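Local coordinates for uncharacterized protein (Sus scrofa, PDB 5BNF) that is porcine CD38, a member of the ADP-ribosyl cyclase family that carries five disulfide bridges, at residues A[104-108]-A[109-113]. Residues are numbered along the deposited sequence; the frame is centred on the assembly and turned at random.
Sequences YIADD and LSWCG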
loop_
_atom_site.group_PDB
_atom_site.type_symbol
_atom_site.label_atom_id
_atom_site.label_comp_id
_atom_site.label_asym_id
_atom_site.label_seq_id
_atom_site.Cartn_x
_atom_site.Cartn_y
_atom_site.Cartn_z
ATOM N N TYR A 104 7.611 4.241 0.237
ATOM C CA TYR A 104 8.284 5.282 0.995
ATOM C C TYR A 104 8.401 6.616 0.264
ATOM O O TYR A 104 8.112 7.675 0.828
ATOM C CB TYR A 104 9.683 4.803 1.389
ATOM C CG TYR A 104 10.519 5.874 2.034
ATOM C CD1 TYR A 104 10.233 6.327 3.322
ATOM C CD2 TYR A 104 11.572 6.468 1.345
ATOM C CE1 TYR A 104 10.973 7.344 3.904
ATOM C CE2 TYR A 104 12.316 7.487 1.918
ATOM C CZ TYR A 104 12.011 7.919 3.197
ATOM O OH TYR A 104 12.743 8.932 3.763
ATOM N N ILE A 105 8.843 6.571 -0.986
ATOM C CA ILE A 105 9.007 7.795 -1.750
ATOM C C ILE A 105 7.692 8.373 -2.266
ATOM O O ILE A 105 7.539 9.591 -2.339
ATOM C CB ILE A 105 9.960 7.578 -2.933
ATOM C CG1 ILE A 105 9.316 6.661 -3.965
ATOM C CG2 ILE A 105 11.258 6.958 -2.442
ATOM C CD1 ILE A 105 10.082 6.598 -5.269
ATOM N N ALA A 106 6.739 7.506 -2.600
ATOM C CA ALA A 106 5.455 7.961 -3.124
ATOM C C ALA A 106 4.471 8.407 -2.046
ATOM O O ALA A 106 3.570 9.207 -2.308
ATOM C CB ALA A 106 4.836 6.862 -3.968
ATOM N N ASP A 107 4.659 7.904 -0.832
ATOM C CA ASP A 107 3.777 8.220 0.282
ATOM C C ASP A 107 3.308 9.674 0.375
ATOM O O ASP A 107 4.114 10.602 0.340
ATOM C CB ASP A 107 4.450 7.806 1.589
ATOM C CG ASP A 107 3.502 7.847 2.765
ATOM O OD1 ASP A 107 2.358 7.363 2.624
ATOM O OD2 ASP A 107 3.900 8.352 3.834
ATOM N N ASP A 108 1.990 9.846 0.491
ATOM C CA ASP A 108 1.336 11.150 0.611
ATOM C C ASP A 108 1.382 12.060 -0.612
ATOM O O ASP A 108 0.807 13.144 -0.599
ATOM C CB ASP A 108 1.892 11.918 1.814
ATOM C CG ASP A 108 1.461 11.318 3.138
ATOM O OD1 ASP A 108 0.270 10.949 3.259
ATOM O OD2 ASP A 108 2.304 11.228 4.060
ATOM N N LEU A 109 2.045 11.629 -1.673
ATOM C CA LEU A 109 2.146 12.462 -2.864
ATOM C C LEU A 109 0.970 12.324 -3.835
ATOM O O LEU A 109 0.191 11.373 -3.755
ATOM C CB LEU A 109 3.454 12.142 -3.585
ATOM C CG LEU A 109 4.764 12.739 -3.053
ATOM C CD1 LEU A 109 4.845 12.687 -1.546
ATOM C CD2 LEU A 109 5.915 11.975 -3.686
ATOM N N SER A 110 0.850 13.293 -4.738
ATOM C CA SER A 110 -0.194 13.299 -5.760
ATOM C C SER A 110 0.443 13.541 -7.122
ATOM O O SER A 110 1.289 14.420 -7.267
ATOM C CB SER A 110 -1.216 14.403 -5.487
ATOM O OG SER A 110 -2.157 13.991 -4.511
ATOM N N TRP A 111 0.037 12.770 -8.125
ATOM C CA TRP A 111 0.610 12.945 -9.449
ATOM C C TRP A 111 -0.302 12.514 -10.601
ATOM O O TRP A 111 -1.156 11.640 -10.455
ATOM C CB TRP A 111 1.942 12.189 -9.532
ATOM C CG TRP A 111 1.826 10.684 -9.461
ATOM C CD1 TRP A 111 1.668 9.826 -10.511
ATOM C CD2 TRP A 111 1.849 9.867 -8.279
ATOM N NE1 TRP A 111 1.592 8.533 -10.061
ATOM C CE2 TRP A 111 1.699 8.528 -8.697
ATOM C CE3 TRP A 111 1.979 10.136 -6.915
ATOM C CZ2 TRP A 111 1.679 7.457 -7.797
ATOM C CZ3 TRP A 111 1.961 9.071 -6.017
ATOM C CH2 TRP A 111 1.812 7.750 -6.463
ATOM N N CYS A 112 -0.116 13.169 -11.741
ATOM C CA CYS A 112 -0.856 12.871 -12.954
ATOM C C CYS A 112 -0.330 13.753 -14.067
ATOM O O CYS A 112 0.079 14.897 -13.840
ATOM C CB CYS A 112 -2.359 13.087 -12.776
ATOM S SG CYS A 112 -2.931 14.795 -12.555
ATOM N N GLY A 113 -0.314 13.199 -15.271
ATOM C CA GLY A 113 0.179 13.940 -16.407
ATOM C C GLY A 113 -0.939 14.576 -17.194
ATOM O O GLY A 113 -2.041 14.774 -16.684
HETATM O O HOH W 1 -1.052 14.574 -1.729
#
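I105 meets L109 through its backbone: the carbonyl O of I105 lies 3.2 Å from CD2 of L109, where the chain leaves helix 101-106. A106 begins a type II beta turn that ends at L109, closed by a hydrogen bond from L109 N to A106 O (2.9 Å). The methyl of A106 leaves room for the indole, CB lying 4.0 Å from CH2 of W111, which it meets obliquely; F139 and W140 of helix 135-149 also touch A106. D107, partly exposed as suits a carboxylate, is the first residue to leave helical angles. In L109, chi1 (-79°) puts CG beside the backbone N, and chi2 (42°) then swings CD2 toward I105 O and CD1 toward D107 O, the latter so close that its exact placement is doubtful. R17 donates hydrogen bonds to both oxygens. D108 takes the positive phi (68°) of the turn's third position, which aspartate tolerates better than most non-glycine residues, and its exposure suits a charge. A water donates to D108 O (2.6 Å) while hydrogen-bonding OG of S110. Beyond the turn, the W111 indole lies among F10, F41, F45 and F139, and its NE1 donates to OH of Y58. One backbone bond therefore closes the turn, R17 and a water bond three nearby carbonyls, and L109 packs on helix 10-25 while W111 packs against helices 34-45 and 135-149, joining the end of helix 101-106 to all three.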